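PDB 4BGF: arylamine n-acetyltransferase NAT from Mycobacterium tuberculosis, which catalyses the transfer of an acetyl group from acetyl-coenzyme A to the amino group of arylamines, probably through an acetylated cysteine. Local coordinates for residues P107-L112 with S193-T198; G75-V80 with V126-G131. All blocks are in the same frame, centred on the assembly; numbering follows the deposited sequence.

Contact 1 of 2, residues P107-L112 with S193-T198; sequences PQTHTL and SWYAST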
loop_
_atom_site.group_PDB
_atom_site.type_symbol
_atom_site.label_atom_id
_atom_site.label_comp_id
_atom_site.label_asym_id
_atom_site.label_seq_id
_atom_site.Cartn_x
_atom_site.Cartn_y
_atom_site.Cartn_z
ATOM N N PRO A 107 -12.233 -11.811 2.181
ATOM C CA PRO A 107 -11.570 -12.060 3.462
ATOM C C PRO A 107 -10.942 -10.778 3.978
ATOM O O PRO A 107 -10.650 -9.891 3.187
ATOM C CB PRO A 107 -10.502 -13.106 3.111
ATOM C CG PRO A 107 -10.188 -12.866 1.718
ATOM C CD PRO A 107 -11.500 -12.441 1.067
ATOM N N GLN A 108 -10.732 -10.671 5.283
ATOM C CA GLN A 108 -10.065 -9.483 5.824
ATOM C C GLN A 108 -8.590 -9.487 5.585
ATOM O O GLN A 108 -7.843 -9.757 6.487
ATOM C CB GLN A 108 -10.321 -9.359 7.306
ATOM C CG GLN A 108 -11.667 -8.790 7.576
ATOM C CD GLN A 108 -11.940 -8.668 9.023
ATOM O OE1 GLN A 108 -11.540 -9.518 9.807
ATOM N NE2 GLN A 108 -12.612 -7.593 9.405
ATOM N N THR A 109 -8.183 -9.211 4.358
ATOM C CA THR A 109 -6.796 -9.365 3.953
ATOM C C THR A 109 -6.227 -8.011 3.534
ATOM O O THR A 109 -5.257 -7.942 2.801
ATOM C CB THR A 109 -6.623 -10.385 2.782
ATOM O OG1 THR A 109 -7.472 -10.037 1.693
ATOM C CG2 THR A 109 -6.926 -11.813 3.212
ATOM N N HIS A 110 -6.895 -6.947 3.960
ATOM C CA HIS A 110 -6.314 -5.628 3.938
ATOM C C HIS A 110 -6.107 -5.083 5.378
ATOM O O HIS A 110 -6.800 -5.467 6.305
ATOM C CB HIS A 110 -7.168 -4.681 3.101
ATOM C CG HIS A 110 -6.558 -3.331 2.942
ATOM N ND1 HIS A 110 -5.334 -3.143 2.346
ATOM C CD2 HIS A 110 -6.981 -2.111 3.344
ATOM C CE1 HIS A 110 -5.033 -1.861 2.366
ATOM N NE2 HIS A 110 -6.015 -1.214 2.958
ATOM N N THR A 111 -5.120 -4.221 5.539
ATOM C CA THR A 111 -4.830 -3.631 6.809
ATOM C C THR A 111 -4.454 -2.192 6.550
ATOM O O THR A 111 -3.794 -1.895 5.555
ATOM C CB THR A 111 -3.701 -4.399 7.538
ATOM O OG1 THR A 111 -3.567 -3.919 8.887
ATOM C CG2 THR A 111 -2.396 -4.265 6.838
ATOM N N LEU A 112 -4.938 -1.306 7.409
ATOM C CA LEU A 112 -4.572 0.100 7.401
ATOM C C LEU A 112 -4.261 0.531 8.872
ATOM O O LEU A 112 -4.187 -0.315 9.764
ATOM C CB LEU A 112 -5.720 0.938 6.821
ATOM C CG LEU A 112 -7.060 0.876 7.586
ATOM C CD1 LEU A 112 -7.812 2.122 7.408
ATOM C CD2 LEU A 112 -7.953 -0.327 7.214
ATOM N N SER A 193 -2.170 -12.203 6.386
ATOM C CA SER A 193 -1.088 -12.140 5.411
ATOM C C SER A 193 -0.646 -13.532 4.939
ATOM O O SER A 193 -0.219 -13.678 3.812
ATOM C CB SER A 193 0.108 -11.395 5.970
ATOM O OG SER A 193 1.080 -11.182 4.964
ATOM N N TRP A 194 -0.695 -14.525 5.823
ATOM C CA TRP A 194 -0.379 -15.889 5.444
ATOM C C TRP A 194 -1.355 -16.374 4.397
ATOM O O TRP A 194 -0.977 -17.035 3.451
ATOM C CB TRP A 194 -0.408 -16.828 6.675
ATOM C CG TRP A 194 -0.139 -18.274 6.350
ATOM C CD1 TRP A 194 -1.056 -19.288 6.243
ATOM C CD2 TRP A 194 1.140 -18.860 6.078
ATOM N NE1 TRP A 194 -0.427 -20.460 5.923
ATOM C CE2 TRP A 194 0.919 -20.235 5.814
ATOM C CE3 TRP A 194 2.453 -18.356 6.031
ATOM C CZ2 TRP A 194 1.957 -21.107 5.504
ATOM C CZ3 TRP A 194 3.475 -19.210 5.719
ATOM C CH2 TRP A 194 3.231 -20.578 5.462
ATOM N N TYR A 195 -2.624 -16.078 4.593
ATOM C CA TYR A 195 -3.639 -16.424 3.609
ATOM C C TYR A 195 -3.382 -15.641 2.313
ATOM O O TYR A 195 -3.346 -16.227 1.232
ATOM C CB TYR A 195 -5.011 -16.082 4.162
ATOM C CG TYR A 195 -6.150 -16.606 3.355
ATOM C CD1 TYR A 195 -6.678 -15.874 2.305
ATOM C CD2 TYR A 195 -6.713 -17.837 3.656
ATOM C CE1 TYR A 195 -7.733 -16.362 1.560
ATOM C CE2 TYR A 195 -7.772 -18.342 2.929
ATOM C CZ TYR A 195 -8.276 -17.600 1.869
ATOM O OH TYR A 195 -9.341 -18.121 1.159
ATOM N N ALA A 196 -3.177 -14.321 2.427
ATOM C CA ALA A 196 -2.900 -13.462 1.267
ATOM C C ALA A 196 -1.717 -13.923 0.401
ATOM O O ALA A 196 -1.752 -13.816 -0.813
ATOM C CB ALA A 196 -2.668 -12.000 1.721
ATOM N N SER A 197 -0.654 -14.406 1.033
ATOM C CA SER A 197 0.577 -14.727 0.321
ATOM C C SER A 197 0.828 -16.226 0.120
ATOM O O SER A 197 1.902 -16.593 -0.325
ATOM C CB SER A 197 1.761 -14.095 1.051
ATOM O OG SER A 197 1.867 -14.623 2.347
ATOM N N THR A 198 -0.128 -17.074 0.503
ATOM C CA THR A 198 -0.028 -18.521 0.288
ATOM C C THR A 198 -1.270 -19.229 -0.317
ATOM O O THR A 198 -1.108 -20.244 -0.982
ATOM C CB THR A 198 0.400 -19.339 1.577
ATOM O OG1 THR A 198 -0.596 -19.270 2.597
ATOM C CG2 THR A 198 1.694 -18.853 2.148
#
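T109 and A196 bring the two backbones to their closest approach, 6.3 Å between CA atoms, where the chain just ahead of H110 passes helix 186-198. Two side chains, P107 and T109, meet Y195 and A196 of the helix. T109 points at it with its CB 4.4 Å from A196 CB, and the small alanine suits a place where the threonine comes so near. CG2 of T109 lies anti to its own carbonyl carbon and is carried to the Y195 ring, reaching CD1 at 4.2 Å; the two side chains meet at a slant. P107 adds a second apolar touch at the same ring, its CG 4.3 Å from Y195 CE1, so the methyl and the pyrrolidine ring sit beside neighbouring ring carbons. Y195 holds its ring out from the helix with CG anti to the backbone N (chi1 -170°), and H199 stacks on it. These are loose van der Waals contacts; the hydrogen bonds of S193 and S197 lie within the helix or reach other neighbours. S197 OG donates to S193 O at 2.7 Å, sharing that carbonyl with S197 N, which arrives from the opposite face of its plane; S197 thus ties its side chain to the turn before it and also bonds V49 N. On the other segment Q108 centres an inverse gamma turn, and T109 and H110 together face A93 in a classic beta bulge. H110 is itself part of the bulge, and its side chain touches C70. C70, H110 and D127 have the geometry of the Cys-His-Asp triad characteristic of arylamine N-acetyltransferases, so this packing joins helix 186-198 to the loop just ahead of the probable catalytic histidine.

Contact 2 of 2, residues G75-V80 with V126-G131; sequences GLMGYV and VDVGFG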
loop_
_atom_site.group_PDB
_atom_site.type_symbol
_atom_site.label_atom_id
_atom_site.label_comp_id
_atom_site.label_asym_id
_atom_site.label_seq_id
_atom_site.Cartn_x
_atom_site.Cartn_y
_atom_site.Cartn_z
ATOM N N GLY A 75 2.643 -2.134 7.892
ATOM C CA GLY A 75 3.568 -2.612 8.918
ATOM C C GLY A 75 4.737 -1.657 9.116
ATOM O O GLY A 75 4.985 -1.214 10.237
ATOM N N LEU A 76 5.437 -1.308 8.040
ATOM C CA LEU A 76 6.634 -0.470 8.171
ATOM C C LEU A 76 6.280 0.960 8.533
ATOM O O LEU A 76 6.936 1.565 9.348
ATOM C CB LEU A 76 7.504 -0.472 6.897
ATOM C CG LEU A 76 8.804 0.355 6.969
ATOM C CD1 LEU A 76 9.784 -0.156 8.053
ATOM C CD2 LEU A 76 9.462 0.388 5.591
ATOM N N MET A 77 5.263 1.514 7.906
ATOM C CA MET A 77 4.801 2.820 8.291
ATOM C C MET A 77 4.402 2.862 9.792
ATOM O O MET A 77 4.823 3.763 10.518
ATOM C CB MET A 77 3.643 3.217 7.386
ATOM C CG MET A 77 3.066 4.579 7.673
ATOM S SD MET A 77 4.277 5.964 7.722
ATOM C CE MET A 77 4.774 6.226 5.999
ATOM N N GLY A 78 3.617 1.884 10.248
ATOM C CA GLY A 78 3.225 1.769 11.647
ATOM C C GLY A 78 4.367 1.780 12.668
ATOM O O GLY A 78 4.290 2.432 13.692
ATOM N N TYR A 79 5.422 1.036 12.401
ATOM C CA TYR A 79 6.608 1.086 13.233
ATOM C C TYR A 79 7.324 2.424 13.175
ATOM O O TYR A 79 7.867 2.864 14.179
ATOM C CB TYR A 79 7.577 0.004 12.799
ATOM C CG TYR A 79 7.048 -1.371 13.044
ATOM C CD1 TYR A 79 6.418 -1.695 14.231
ATOM C CD2 TYR A 79 7.163 -2.343 12.084
ATOM C CE1 TYR A 79 5.925 -2.951 14.447
ATOM C CE2 TYR A 79 6.665 -3.603 12.286
ATOM C CZ TYR A 79 6.051 -3.895 13.462
ATOM O OH TYR A 79 5.573 -5.161 13.660
ATOM N N VAL A 80 7.361 3.054 12.004
ATOM C CA VAL A 80 7.955 4.375 11.891
ATOM C C VAL A 80 7.200 5.435 12.707
ATOM O O VAL A 80 7.823 6.208 13.418
ATOM C CB VAL A 80 8.108 4.830 10.424
ATOM C CG1 VAL A 80 8.521 6.282 10.352
ATOM C CG2 VAL A 80 9.128 3.979 9.767
ATOM N N VAL A 126 -4.443 6.359 8.090
ATOM C CA VAL A 126 -3.242 6.324 7.270
ATOM C C VAL A 126 -3.189 4.973 6.534
ATOM O O VAL A 126 -3.380 3.913 7.130
ATOM C CB VAL A 126 -1.967 6.599 8.132
ATOM C CG1 VAL A 126 -0.679 6.533 7.293
ATOM C CG2 VAL A 126 -2.088 7.929 8.838
ATOM N N ASP A 127 -2.978 5.010 5.221
ATOM C CA ASP A 127 -2.917 3.785 4.409
ATOM C C ASP A 127 -1.997 3.949 3.196
ATOM O O ASP A 127 -2.403 4.526 2.196
ATOM C CB ASP A 127 -4.321 3.370 3.932
ATOM C CG ASP A 127 -4.346 1.977 3.357
ATOM O OD1 ASP A 127 -3.274 1.367 3.280
ATOM O OD2 ASP A 127 -5.421 1.496 2.982
ATOM N N VAL A 128 -0.773 3.431 3.288
ATOM C CA VAL A 128 0.195 3.491 2.192
ATOM C C VAL A 128 0.325 2.113 1.536
ATOM O O VAL A 128 1.313 1.845 0.866
ATOM C CB VAL A 128 1.609 4.030 2.651
ATOM C CG1 VAL A 128 1.492 5.435 3.182
ATOM C CG2 VAL A 128 2.274 3.143 3.729
ATOM N N GLY A 129 -0.682 1.260 1.717
ATOM C CA GLY A 129 -0.573 -0.127 1.321
ATOM C C GLY A 129 -1.685 -0.656 0.456
ATOM O O GLY A 129 -1.753 -1.852 0.228
ATOM N N PHE A 130 -2.567 0.220 -0.012
ATOM C CA PHE A 130 -3.658 -0.195 -0.854
ATOM C C PHE A 130 -3.269 -0.303 -2.363
ATOM O O PHE A 130 -4.020 -0.853 -3.158
ATOM C CB PHE A 130 -4.873 0.711 -0.624
ATOM C CG PHE A 130 -6.104 0.233 -1.309
ATOM C CD1 PHE A 130 -6.752 -0.909 -0.879
ATOM C CD2 PHE A 130 -6.604 0.905 -2.402
ATOM C CE1 PHE A 130 -7.868 -1.378 -1.526
ATOM C CE2 PHE A 130 -7.723 0.459 -3.057
ATOM C CZ PHE A 130 -8.366 -0.696 -2.617
ATOM N N GLY A 131 -2.086 0.160 -2.741
ATOM C CA GLY A 131 -1.646 -0.001 -4.108
ATOM C C GLY A 131 -1.889 1.306 -4.799
ATOM O O GLY A 131 -1.876 2.341 -4.142
#
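M77 reaches from its helix to two valines, V126 and V128, that point back at it from the end of strand 124-126 and the loop beyond. Its CB meets V128 CG2 at 3.9 Å, while the next carbon out, CG, lies 4.2 Å from V126 CG1, so the first two side-chain carbons of the methionine serve one valine branch each. CG stands anti to the backbone N, after which the chain bends at chi2 (53°) and again at chi3 (72°). An unbranched, flexible methionine suits this buried place because it can fold to fit, whereas the valines offer compact methyl branches. Between them D127 points away from the helix, as neighbours on an extended chain do. Its OD1 accepts from G129 N at 3.0 Å, approached from above the carboxylate plane, and closes an Asx turn that bends the chain around V128. N74 of the same helix bonds both D127 OD1 and V128 N, adding a polar tie beside the apolar one. Helix 70-83 thus packs against the end of strand 124-126, with H32 of helix 22-35 touching M77 and V128, Y8 of helix 5-11 touching M77, and L113 of strand 110-116 also touching M77.

How the contacts relate
Contacts 1 and 2 have centres 14 Å apart and meet directly through H110 NE2 and D127 OD2, 2.8 Å apart in a probable hydrogen bond. Their segments alternate along the chain in the order 75-80, 107-112, 126-131, 193-198. Strands 110-116 and 124-126 are antiparallel neighbours in the seven-stranded sheet, which places the two middle segments side by side. Helix 70-83, which supplies 75-80, also carries C70 near its start, while helix 186-198 meets the loop that leads to H110 at contact 1. The probable triad thus draws C70 from helix 70-83, H110 from strand 110-116 and D127 from the loop after strand 124-126, and F130 lies edge-to-face with H110.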